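PDB 4EU0: PelD from Pseudomonas aeruginosa, which binds cyclic di-GMP through its GGDEF-like domain, which follows a GAF domain, and acts as an effector in pellicle formation. Local coordinates for residues A[186-191]-A[241-246]; A[211-216]-A[229-234]; A[45-50]-A[64-69]. All blocks are in the same frame, centred on the assembly; numbering follows the deposited sequence.

Contact 1 (A[186-191]-A[241-246]); sequences CLYAFE and GYLQRL. With C2E (9,9'-[(2R,3R,3aS,5S,7aR,9R,10R,10aS,12S,14aR)-3,5,10,12-tetrahydroxy-5,12-dioxidooctahydro-2H,7H-difuro[3,2-d:3',2'-j][1,3,7,9,2,8]tetraoxadiphosphacyclododecine-2,9-diyl]bis(2-amino-1,9-dihydro-6H-purin-6-one)), chain B.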
loop_
_atom_site.group_PDB
_atom_site.type_symbol
_atom_site.label_atom_id
_atom_site.label_comp_id
_atom_site.label_asym_id
_atom_site.label_seq_id
_atom_site.Cartn_x
_atom_site.Cartn_y
_atom_site.Cartn_z
ATOM N N CYS A 186 8.000 8.131 -0.914
ATOM C CA CYS A 186 9.392 8.352 -1.268
ATOM C C CYS A 186 10.088 7.020 -1.480
ATOM O O CYS A 186 9.872 6.084 -0.706
ATOM C CB CYS A 186 10.103 9.092 -0.135
ATOM S SG CYS A 186 11.681 9.816 -0.609
ATOM N N LEU A 187 10.913 6.950 -2.521
ATOM C CA LEU A 187 11.840 5.842 -2.714
ATOM C C LEU A 187 13.251 6.317 -2.411
ATOM O O LEU A 187 13.703 7.319 -2.973
ATOM C CB LEU A 187 11.828 5.353 -4.168
ATOM C CG LEU A 187 11.287 3.997 -4.604
ATOM C CD1 LEU A 187 11.643 3.776 -6.092
ATOM C CD2 LEU A 187 11.777 2.834 -3.732
ATOM N N TYR A 188 13.945 5.605 -1.533
ATOM C CA TYR A 188 15.367 5.835 -1.346
ATOM C C TYR A 188 16.144 4.656 -1.891
ATOM O O TYR A 188 15.744 3.503 -1.715
ATOM C CB TYR A 188 15.706 5.982 0.134
ATOM C CG TYR A 188 15.423 7.349 0.724
ATOM C CD1 TYR A 188 16.305 8.400 0.530
ATOM C CD2 TYR A 188 14.293 7.571 1.520
ATOM C CE1 TYR A 188 16.059 9.667 1.084
ATOM C CE2 TYR A 188 14.034 8.836 2.081
ATOM C CZ TYR A 188 14.924 9.869 1.857
ATOM O OH TYR A 188 14.708 11.111 2.400
ATOM N N ALA A 189 17.265 4.952 -2.532
ATOM C CA ALA A 189 18.215 3.910 -2.911
ATOM C C ALA A 189 19.523 4.222 -2.224
ATOM O O ALA A 189 20.092 5.294 -2.443
ATOM C CB ALA A 189 18.393 3.880 -4.405
ATOM N N PHE A 190 19.997 3.298 -1.392
ATOM C CA PHE A 190 21.295 3.453 -0.751
ATOM C C PHE A 190 22.299 2.587 -1.484
ATOM O O PHE A 190 22.232 1.359 -1.416
ATOM C CB PHE A 190 21.223 3.089 0.738
ATOM C CG PHE A 190 20.251 3.925 1.521
ATOM C CD1 PHE A 190 20.642 5.145 2.055
ATOM C CD2 PHE A 190 18.950 3.485 1.751
ATOM C CE1 PHE A 190 19.747 5.941 2.777
ATOM C CE2 PHE A 190 18.046 4.263 2.491
ATOM C CZ PHE A 190 18.441 5.487 3.004
ATOM N N GLU A 191 23.202 3.226 -2.225
ATOM C CA GLU A 191 24.224 2.505 -2.961
ATOM C C GLU A 191 25.478 2.439 -2.105
ATOM O O GLU A 191 25.992 3.462 -1.667
ATOM C CB GLU A 191 24.516 3.196 -4.293
ATOM C CG GLU A 191 25.544 2.455 -5.140
ATOM C CD GLU A 191 26.008 3.241 -6.356
ATOM O OE1 GLU A 191 25.676 4.441 -6.483
ATOM O OE2 GLU A 191 26.724 2.641 -7.188
ATOM N N GLY A 241 12.526 13.389 7.704
ATOM C CA GLY A 241 12.576 12.868 9.076
ATOM C C GLY A 241 13.179 11.473 9.178
ATOM O O GLY A 241 13.910 11.164 10.128
ATOM N N TYR A 242 12.854 10.624 8.209
ATOM C CA TYR A 242 13.429 9.283 8.124
ATOM C C TYR A 242 14.948 9.348 8.034
ATOM O O TYR A 242 15.641 8.635 8.760
ATOM C CB TYR A 242 12.838 8.550 6.920
ATOM C CG TYR A 242 13.542 7.284 6.499
ATOM C CD1 TYR A 242 13.527 6.149 7.301
ATOM C CD2 TYR A 242 14.184 7.221 5.271
ATOM C CE1 TYR A 242 14.165 4.973 6.890
ATOM C CE2 TYR A 242 14.803 6.086 4.840
ATOM C CZ TYR A 242 14.786 4.952 5.643
ATOM O OH TYR A 242 15.409 3.801 5.221
ATOM N N LEU A 243 15.468 10.210 7.168
ATOM C CA LEU A 243 16.924 10.295 7.018
ATOM C C LEU A 243 17.582 10.832 8.285
ATOM O O LEU A 243 18.664 10.371 8.655
ATOM C CB LEU A 243 17.331 11.132 5.799
ATOM C CG LEU A 243 18.742 10.824 5.253
ATOM C CD1 LEU A 243 19.215 9.364 5.429
ATOM C CD2 LEU A 243 18.784 11.199 3.805
ATOM N N GLN A 244 16.931 11.795 8.944
ATOM C CA GLN A 244 17.449 12.359 10.188
ATOM C C GLN A 244 17.542 11.246 11.238
ATOM O O GLN A 244 18.519 11.179 11.990
ATOM C CB GLN A 244 16.591 13.539 10.681
ATOM C CG GLN A 244 17.210 14.317 11.855
ATOM C CD GLN A 244 16.362 15.487 12.335
ATOM O OE1 GLN A 244 15.135 15.402 12.396
ATOM N NE2 GLN A 244 17.021 16.580 12.707
ATOM N N ARG A 245 16.544 10.362 11.261
ATOM C CA ARG A 245 16.547 9.243 12.214
ATOM C C ARG A 245 17.646 8.243 11.866
ATOM O O ARG A 245 18.314 7.703 12.759
ATOM C CB ARG A 245 15.183 8.550 12.272
ATOM C CG ARG A 245 15.120 7.414 13.300
ATOM C CD ARG A 245 13.744 6.762 13.392
ATOM N NE ARG A 245 13.403 5.910 12.245
ATOM C CZ ARG A 245 13.763 4.633 12.100
ATOM N NH1 ARG A 245 14.536 4.031 13.003
ATOM N NH2 ARG A 245 13.355 3.949 11.033
ATOM N N LEU A 246 17.824 7.996 10.568
ATOM C CA LEU A 246 18.893 7.126 10.091
ATOM C C LEU A 246 20.270 7.640 10.464
ATOM O O LEU A 246 21.131 6.868 10.871
ATOM C CB LEU A 246 18.830 6.971 8.573
ATOM C CG LEU A 246 18.502 5.621 7.963
ATOM C CD1 LEU A 246 17.455 4.817 8.748
ATOM C CD2 LEU A 246 18.123 5.774 6.496
HETATM P P1 C2E B . 10.961 9.987 14.902
HETATM O O2P C2E B . 11.972 11.063 15.233
HETATM O O1P C2E B . 11.382 8.541 14.955
HETATM O "O5'" C2E B . 10.336 10.275 13.462
HETATM C "C5'" C2E B . 9.887 11.571 13.072
HETATM C "C4'" C2E B . 9.114 11.508 11.759
HETATM O "O4'" C2E B . 10.004 11.198 10.674
HETATM C "C3'" C2E B . 8.014 10.454 11.700
HETATM O "O3'" C2E B . 6.737 10.894 12.176
HETATM C "C2'" C2E B . 7.940 10.155 10.225
HETATM O "O2'" C2E B . 7.207 11.203 9.582
HETATM C "C1'" C2E B . 9.386 10.264 9.791
HETATM N N9 C2E B . 10.067 8.942 9.898
HETATM C C8 C2E B . 11.030 8.610 10.776
HETATM N N7 C2E B . 11.439 7.328 10.592
HETATM C C5 C2E B . 10.723 6.844 9.561
HETATM C C6 C2E B . 10.636 5.562 8.846
HETATM O O6 C2E B . 11.436 4.536 9.209
HETATM N N1 C2E B . 9.753 5.447 7.828
HETATM C C2 C2E B . 8.925 6.459 7.453
HETATM N N2 C2E B . 8.070 6.238 6.430
HETATM N N3 C2E B . 8.951 7.671 8.074
HETATM C C4 C2E B . 9.809 7.907 9.108
HETATM P P11 C2E B . 5.694 9.820 12.771
HETATM O O21 C2E B . 4.382 10.525 13.075
HETATM O O11 C2E B . 5.659 8.552 11.943
HETATM O O5A C2E B . 6.359 9.473 14.189
HETATM C C5A C2E B . 6.604 10.502 15.146
HETATM C C4A C2E B . 7.350 9.900 16.320
HETATM O O4A C2E B . 6.621 8.798 16.863
HETATM C C3A C2E B . 8.673 9.293 15.900
HETATM O O3A C2E B . 9.719 10.240 15.887
HETATM C C2A C2E B . 8.916 8.216 16.925
HETATM O O2A C2E B . 9.436 8.786 18.135
HETATM C C1A C2E B . 7.508 7.716 17.163
HETATM N N91 C2E B . 7.233 6.545 16.285
HETATM C C81 C2E B . 6.460 6.518 15.184
HETATM N N71 C2E B . 6.421 5.275 14.637
HETATM C C51 C2E B . 7.193 4.480 15.404
HETATM C C61 C2E B . 7.596 3.052 15.411
HETATM O O61 C2E B . 7.160 2.189 14.458
HETATM N N11 C2E B . 8.419 2.627 16.396
HETATM C C21 C2E B . 8.876 3.460 17.365
HETATM N N21 C2E B . 9.698 2.963 18.323
HETATM N N31 C2E B . 8.540 4.775 17.419
HETATM C C41 C2E B . 7.721 5.324 16.485
#
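Y242, L243 and L246 of helix 236-253 pack onto Y188 and F190 of strand 185-192, so that a helix lies on one face of the antiparallel sheet in the GGDEF-like domain. No hydrogen bond crosses between the segments; their contact is apolar. G241 lies against the ligand: its CA comes 3.5 Å from ribose O4' of cyclic di-GMP (C2E), where a side chain would clash. Y242 follows as a wedge between sheet and ligand. Its CG is anti to the backbone N (chi1 167°), and one ring edge faces the strand, with CD2 3.6 Å from Y188 CE2. The Y188 and Y242 rings meet obliquely, planes at 45°. Toward the ligand, Y242 CD1 obliquely approaches guanine O6 (3.3 Å), while Y242 OH reaches the tip of F190. Beyond the rings, the Y188 hydroxyl is hydrogen-bonded to S239 O. L243 places CD2 4.1 Å from Y188 CE1 and turns CD1 to the edge of the F190 ring. R245 does not touch the strand; it reads the Hoogsteen edge of the guanine: NE donates to N7 at 2.9 Å (N-H...N 161°), and NH2 donates to O6 at 2.7 Å. R210 and D213 also grip the ligand, an RxxD pair as in the inhibitory site of diguanylate cyclases. At L246 the helix returns to the sheet, CD2 meeting F190 CZ tip to tip at 3.5 Å.

Contact 2 (A[211-216]-A[229-234]); sequences GLDVQL and VLLPLT. With C2E (9,9'-[(2R,3R,3aS,5S,7aR,9R,10R,10aS,12S,14aR)-3,5,10,12-tetrahydroxy-5,12-dioxidooctahydro-2H,7H-difuro[3,2-d:3',2'-j][1,3,7,9,2,8]tetraoxadiphosphacyclododecine-2,9-diyl]bis(2-amino-1,9-dihydro-6H-purin-6-one)), chain B.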
loop_
_atom_site.group_PDB
_atom_site.type_symbol
_atom_site.label_atom_id
_atom_site.label_comp_id
_atom_site.label_asym_id
_atom_site.label_seq_id
_atom_site.Cartn_x
_atom_site.Cartn_y
_atom_site.Cartn_z
ATOM N N GLY A 211 7.178 0.199 10.236
ATOM C CA GLY A 211 5.809 0.325 9.709
ATOM C C GLY A 211 5.602 -0.292 8.341
ATOM O O GLY A 211 6.011 -1.437 8.097
ATOM N N LEU A 212 4.959 0.465 7.444
ATOM C CA LEU A 212 4.642 -0.020 6.102
ATOM C C LEU A 212 5.805 0.054 5.123
ATOM O O LEU A 212 5.683 -0.399 3.988
ATOM C CB LEU A 212 3.442 0.725 5.515
ATOM C CG LEU A 212 2.138 0.580 6.284
ATOM C CD1 LEU A 212 1.159 1.633 5.819
ATOM C CD2 LEU A 212 1.578 -0.832 6.099
ATOM N N ASP A 213 6.936 0.610 5.562
ATOM C CA ASP A 213 8.096 0.692 4.679
ATOM C C ASP A 213 8.538 -0.709 4.281
ATOM O O ASP A 213 8.484 -1.648 5.096
ATOM C CB ASP A 213 9.271 1.400 5.340
ATOM C CG ASP A 213 8.971 2.849 5.708
ATOM O OD1 ASP A 213 7.887 3.392 5.387
ATOM O OD2 ASP A 213 9.856 3.458 6.338
ATOM N N VAL A 214 8.964 -0.842 3.029
ATOM C CA VAL A 214 9.467 -2.106 2.513
ATOM C C VAL A 214 10.802 -1.898 1.819
ATOM O O VAL A 214 11.069 -0.819 1.252
ATOM C CB VAL A 214 8.460 -2.822 1.558
ATOM C CG1 VAL A 214 7.254 -3.347 2.349
ATOM C CG2 VAL A 214 7.994 -1.899 0.431
ATOM N N GLN A 215 11.637 -2.930 1.888
ATOM C CA GLN A 215 12.989 -2.857 1.360
ATOM C C GLN A 215 13.296 -3.971 0.386
ATOM O O GLN A 215 12.735 -5.067 0.479
ATOM C CB GLN A 215 14.004 -2.935 2.505
ATOM C CG GLN A 215 13.795 -1.918 3.598
ATOM C CD GLN A 215 14.850 -2.050 4.670
ATOM O OE1 GLN A 215 15.481 -3.100 4.791
ATOM N NE2 GLN A 215 15.057 -0.988 5.437
ATOM N N LEU A 216 14.230 -3.688 -0.517
ATOM C CA LEU A 216 14.785 -4.670 -1.435
ATOM C C LEU A 216 16.305 -4.631 -1.373
ATOM O O LEU A 216 16.915 -3.566 -1.506
ATOM C CB LEU A 216 14.353 -4.387 -2.877
ATOM C CG LEU A 216 13.249 -5.159 -3.586
ATOM C CD1 LEU A 216 13.456 -5.083 -5.100
ATOM C CD2 LEU A 216 13.186 -6.612 -3.128
ATOM N N VAL A 229 14.540 1.352 -0.420
ATOM C CA VAL A 229 13.527 1.480 0.626
ATOM C C VAL A 229 12.381 2.331 0.114
ATOM O O VAL A 229 12.582 3.475 -0.269
ATOM C CB VAL A 229 14.070 2.130 1.929
ATOM C CG1 VAL A 229 13.009 2.052 3.022
ATOM C CG2 VAL A 229 15.355 1.445 2.391
ATOM N N LEU A 230 11.176 1.766 0.135
ATOM C CA LEU A 230 9.970 2.532 -0.171
ATOM C C LEU A 230 9.296 2.975 1.128
ATOM O O LEU A 230 9.104 2.185 2.055
ATOM C CB LEU A 230 8.996 1.689 -1.006
ATOM C CG LEU A 230 7.630 2.331 -1.286
ATOM C CD1 LEU A 230 7.733 3.452 -2.327
ATOM C CD2 LEU A 230 6.608 1.275 -1.728
ATOM N N LEU A 231 8.933 4.253 1.179
ATOM C CA LEU A 231 8.207 4.833 2.287
ATOM C C LEU A 231 6.800 5.214 1.826
ATOM O O LEU A 231 6.585 6.340 1.362
ATOM C CB LEU A 231 8.928 6.101 2.774
ATOM C CG LEU A 231 10.325 5.961 3.400
ATOM C CD1 LEU A 231 11.387 5.557 2.374
ATOM C CD2 LEU A 231 10.669 7.316 4.022
ATOM N N PRO A 232 5.834 4.282 1.947
ATOM C CA PRO A 232 4.475 4.588 1.484
ATOM C C PRO A 232 3.788 5.618 2.365
ATOM O O PRO A 232 4.115 5.743 3.549
ATOM C CB PRO A 232 3.749 3.237 1.618
ATOM C CG PRO A 232 4.850 2.203 1.654
ATOM C CD PRO A 232 5.928 2.901 2.442
ATOM N N LEU A 233 2.840 6.348 1.782
ATOM C CA LEU A 233 1.990 7.269 2.533
ATOM C C LEU A 233 2.804 8.176 3.462
ATOM O O LEU A 233 2.462 8.355 4.612
ATOM C CB LEU A 233 0.936 6.489 3.332
ATOM C CG LEU A 233 0.043 5.563 2.507
ATOM C CD1 LEU A 233 -0.795 4.672 3.403
ATOM C CD2 LEU A 233 -0.855 6.379 1.593
ATOM N N THR A 234 3.877 8.746 2.924
ATOM C CA THR A 234 4.818 9.532 3.701
ATOM C C THR A 234 5.102 10.846 2.990
ATOM O O THR A 234 5.506 10.842 1.828
ATOM C CB THR A 234 6.112 8.732 3.905
ATOM O OG1 THR A 234 5.815 7.594 4.716
ATOM C CG2 THR A 234 7.193 9.577 4.594
HETATM P P1 C2E B . 10.961 9.987 14.902
HETATM O O2P C2E B . 11.972 11.063 15.233
HETATM O O1P C2E B . 11.382 8.541 14.955
HETATM O "O5'" C2E B . 10.336 10.275 13.462
HETATM C "C5'" C2E B . 9.887 11.571 13.072
HETATM C "C4'" C2E B . 9.114 11.508 11.759
HETATM O "O4'" C2E B . 10.004 11.198 10.674
HETATM C "C3'" C2E B . 8.014 10.454 11.700
HETATM O "O3'" C2E B . 6.737 10.894 12.176
HETATM C "C2'" C2E B . 7.940 10.155 10.225
HETATM O "O2'" C2E B . 7.207 11.203 9.582
HETATM C "C1'" C2E B . 9.386 10.264 9.791
HETATM N N9 C2E B . 10.067 8.942 9.898
HETATM C C8 C2E B . 11.030 8.610 10.776
HETATM N N7 C2E B . 11.439 7.328 10.592
HETATM C C5 C2E B . 10.723 6.844 9.561
HETATM C C6 C2E B . 10.636 5.562 8.846
HETATM O O6 C2E B . 11.436 4.536 9.209
HETATM N N1 C2E B . 9.753 5.447 7.828
HETATM C C2 C2E B . 8.925 6.459 7.453
HETATM N N2 C2E B . 8.070 6.238 6.430
HETATM N N3 C2E B . 8.951 7.671 8.074
HETATM C C4 C2E B . 9.809 7.907 9.108
HETATM P P11 C2E B . 5.694 9.820 12.771
HETATM O O21 C2E B . 4.382 10.525 13.075
HETATM O O11 C2E B . 5.659 8.552 11.943
HETATM O O5A C2E B . 6.359 9.473 14.189
HETATM C C5A C2E B . 6.604 10.502 15.146
HETATM C C4A C2E B . 7.350 9.900 16.320
HETATM O O4A C2E B . 6.621 8.798 16.863
HETATM C C3A C2E B . 8.673 9.293 15.900
HETATM O O3A C2E B . 9.719 10.240 15.887
HETATM C C2A C2E B . 8.916 8.216 16.925
HETATM O O2A C2E B . 9.436 8.786 18.135
HETATM C C1A C2E B . 7.508 7.716 17.163
HETATM N N91 C2E B . 7.233 6.545 16.285
HETATM C C81 C2E B . 6.460 6.518 15.184
HETATM N N71 C2E B . 6.421 5.275 14.637
HETATM C C51 C2E B . 7.193 4.480 15.404
HETATM C C61 C2E B . 7.596 3.052 15.411
HETATM O O61 C2E B . 7.160 2.189 14.458
HETATM N N11 C2E B . 8.419 2.627 16.396
HETATM C C21 C2E B . 8.876 3.460 17.365
HETATM N N21 C2E B . 9.698 2.963 18.323
HETATM N N31 C2E B . 8.540 4.775 17.419
HETATM C C41 C2E B . 7.721 5.324 16.485
HETATM O O HOH W 1 5.263 4.125 5.531
#
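D213, packed against L231 and P232, offers its carboxylate to the Watson-Crick edge of a guanine of cyclic di-GMP (C2E). D213 OD2 accepts from C2E N1 at 2.5 Å, so short that the exact length is doubtful, and D213 OD1 accepts from C2E N2 at 3.0 Å, nearly straight at 169°. N2 has a second acceptor in T234 OG1, 3.1 Å away; that hydroxyl spends its proton on P232 O (2.8 Å), from above the carbonyl plane, leaving OG1 to accept. One water donates to both D213 OD1 (2.7 Å) and P232 O, bridging the two loops beside the guanine amino group. Further out, V214 and L230 form an antiparallel hydrogen-bonded pair at the open end of the hairpin of strands 214-219 and 225-231: V214 N to L230 O at 3.2 Å, L230 N to V214 O at 2.8 Å. On that face V214 CG2 lies 4.0 Å from L230 CB, while Q215 and V229, a non-hydrogen-bonded pair, lie side by side on the other. P232 CG rests on L212 O, and L212 CD1 meets L233 CD1. With both carboxylate oxygens accepting guanine N-H groups, D213 is probably ionised, and its pairing with N1 and N2 suits guanine specifically.

Contact 3 (A[45-50]-A[64-69]); sequences GLYRVR and GEMPAL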
loop_
_atom_site.group_PDB
_atom_site.type_symbol
_atom_site.label_atom_id
_atom_site.label_comp_id
_atom_site.label_asym_id
_atom_site.label_seq_id
_atom_site.Cartn_x
_atom_site.Cartn_y
_atom_site.Cartn_z
ATOM N N GLY A 45 -22.911 -2.473 4.292
ATOM C CA GLY A 45 -22.647 -3.907 4.229
ATOM C C GLY A 45 -21.404 -4.208 3.415
ATOM O O GLY A 45 -21.048 -3.453 2.502
ATOM N N LEU A 46 -20.741 -5.310 3.756
ATOM C CA LEU A 46 -19.560 -5.768 3.029
ATOM C C LEU A 46 -19.837 -7.121 2.383
ATOM O O LEU A 46 -20.281 -8.053 3.053
ATOM C CB LEU A 46 -18.363 -5.876 3.971
ATOM C CG LEU A 46 -16.997 -6.164 3.337
ATOM C CD1 LEU A 46 -16.488 -4.991 2.493
ATOM C CD2 LEU A 46 -15.996 -6.503 4.423
ATOM N N TYR A 47 -19.567 -7.218 1.083
ATOM C CA TYR A 47 -19.912 -8.410 0.293
ATOM C C TYR A 47 -18.723 -8.932 -0.503
ATOM O O TYR A 47 -17.893 -8.154 -0.955
ATOM C CB TYR A 47 -21.058 -8.086 -0.669
ATOM C CG TYR A 47 -22.232 -7.422 0.012
ATOM C CD1 TYR A 47 -23.259 -8.180 0.552
ATOM C CD2 TYR A 47 -22.293 -6.030 0.146
ATOM C CE1 TYR A 47 -24.333 -7.581 1.185
ATOM C CE2 TYR A 47 -23.359 -5.422 0.788
ATOM C CZ TYR A 47 -24.376 -6.206 1.300
ATOM O OH TYR A 47 -25.446 -5.618 1.931
ATOM N N ARG A 48 -18.646 -10.250 -0.676
ATOM C CA ARG A 48 -17.618 -10.837 -1.528
ATOM C C ARG A 48 -17.991 -10.646 -2.995
ATOM O O ARG A 48 -19.156 -10.765 -3.367
ATOM C CB ARG A 48 -17.426 -12.327 -1.222
ATOM C CG ARG A 48 -16.391 -13.015 -2.111
ATOM C CD ARG A 48 -16.349 -14.527 -1.911
ATOM N NE ARG A 48 -15.928 -14.907 -0.561
ATOM C CZ ARG A 48 -14.670 -14.932 -0.127
ATOM N NH1 ARG A 48 -13.657 -14.592 -0.921
ATOM N NH2 ARG A 48 -14.420 -15.299 1.123
ATOM N N VAL A 49 -16.995 -10.344 -3.822
ATOM C CA VAL A 49 -17.200 -10.240 -5.261
ATOM C C VAL A 49 -16.514 -11.412 -5.961
ATOM O O VAL A 49 -15.332 -11.668 -5.731
ATOM C CB VAL A 49 -16.687 -8.893 -5.811
ATOM C CG1 VAL A 49 -16.761 -8.858 -7.331
ATOM C CG2 VAL A 49 -17.497 -7.742 -5.213
ATOM N N ARG A 50 -17.270 -12.113 -6.803
ATOM C CA ARG A 50 -16.764 -13.281 -7.539
ATOM C C ARG A 50 -15.805 -12.867 -8.655
ATOM O O ARG A 50 -15.647 -11.681 -8.938
ATOM C CB ARG A 50 -17.913 -14.102 -8.125
ATOM C CG ARG A 50 -19.020 -14.427 -7.149
ATOM C CD ARG A 50 -19.918 -15.524 -7.697
ATOM N NE ARG A 50 -21.316 -15.336 -7.314
ATOM C CZ ARG A 50 -21.827 -15.635 -6.121
ATOM N NH1 ARG A 50 -21.055 -16.137 -5.165
ATOM N NH2 ARG A 50 -23.115 -15.423 -5.881
ATOM N N GLY A 64 -25.418 -1.088 11.056
ATOM C CA GLY A 64 -26.757 -0.509 11.141
ATOM C C GLY A 64 -27.815 -1.500 10.698
ATOM O O GLY A 64 -27.542 -2.701 10.591
ATOM N N GLU A 65 -29.019 -0.999 10.432
ATOM C CA GLU A 65 -30.122 -1.844 9.980
ATOM C C GLU A 65 -30.001 -2.074 8.473
ATOM O O GLU A 65 -30.673 -1.425 7.669
ATOM C CB GLU A 65 -31.473 -1.220 10.351
ATOM C CG GLU A 65 -32.467 -2.203 10.965
ATOM C CD GLU A 65 -31.975 -2.790 12.282
ATOM O OE1 GLU A 65 -31.514 -2.018 13.151
ATOM O OE2 GLU A 65 -32.046 -4.024 12.446
ATOM N N MET A 66 -29.125 -3.011 8.118
ATOM C CA MET A 66 -28.718 -3.271 6.739
ATOM C C MET A 66 -29.784 -4.013 5.924
ATOM O O MET A 66 -30.071 -5.177 6.202
ATOM C CB MET A 66 -27.425 -4.091 6.765
ATOM C CG MET A 66 -26.524 -3.958 5.557
ATOM S SD MET A 66 -27.084 -4.752 4.040
ATOM C CE MET A 66 -27.420 -6.437 4.563
ATOM N N PRO A 67 -30.363 -3.346 4.904
ATOM C CA PRO A 67 -31.288 -4.015 3.984
ATOM C C PRO A 67 -30.549 -4.896 2.975
ATOM O O PRO A 67 -29.433 -4.567 2.568
ATOM C CB PRO A 67 -31.972 -2.849 3.267
ATOM C CG PRO A 67 -30.966 -1.748 3.304
ATOM C CD PRO A 67 -30.230 -1.908 4.601
ATOM N N ALA A 68 -31.174 -5.996 2.570
ATOM C CA ALA A 68 -30.550 -6.960 1.657
ATOM C C ALA A 68 -30.208 -6.366 0.287
ATOM O O ALA A 68 -30.941 -5.524 -0.231
ATOM C CB ALA A 68 -31.449 -8.181 1.496
ATOM N N LEU A 69 -29.079 -6.796 -0.282
ATOM C CA LEU A 69 -28.714 -6.439 -1.656
ATOM C C LEU A 69 -29.595 -7.217 -2.621
ATOM O O LEU A 69 -29.553 -8.450 -2.643
ATOM C CB LEU A 69 -27.244 -6.772 -1.950
ATOM C CG LEU A 69 -26.086 -5.815 -1.671
ATOM C CD1 LEU A 69 -24.841 -6.379 -2.337
ATOM C CD2 LEU A 69 -26.343 -4.393 -2.158
#
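Y47 is held against L69 and M66 in a partly buried aromatic-aliphatic contact of the GAF domain, where the loop after edge strand 61-63 comes back over its neighbour, strand 43-48. No hydrogen bond crosses between the two segments, so the evidence lies in how the side chains are placed. L69 supplies a CH-pi contact: CD1 stands 3.4 Å from the centroid of the Y47 ring and only 5° off the ring normal, practically over its centre. L69 CG lies over the same face, 3.5 Å from Y47 CZ at the hydroxyl end. M66 approaches differently. Its chi2 bend (-73°) brings SD to the ring edge, 5.5 Å from the centroid and 80° off the normal, in a Met-aromatic contact. The spacing of SD from the hydroxyl oxygen is too close in the model, and the details at that point are doubtful. Y47 OH is buried here and has no polar partner in the model. G45 completes the seat for M66: without a side chain on the strand at this point, M66 CG settles 4.1 Å from G45 CA. Around the contact, L120 and A122 of strand 117-123 touch Y47, P59 touches both Y47 and M66, and V76 of helix 74-82 touches L69. The contact lies away from the cyclic di-GMP pocket. It ties a connecting loop to the central antiparallel sheet of the GAF fold, whose strand order here is 2-1-5-4-3.

Overall arrangement
Contacts 1 and 2 belong to the GGDEF-like domain and contact 3 to the GAF domain, with centres about 43 Å (1 to 3) and about 33 Å (2 to 3) apart. The first two are buried and share one sheet: strands 185-192 and 225-231 are neighbours, joined through probable backbone bonds Y188 O to V229 N and C186 O to L231 N, both 2.8 Å. They approach one guanine from different edges, contact 1 through an arginine beside an apolar helix-sheet interface, contact 2 through a carboxylate, a hydroxyl and a water at the end of a hairpin. Contact 3 is partly buried, touches no ligand and joins a loop to a strand by aliphatic, sulfur and aromatic groups.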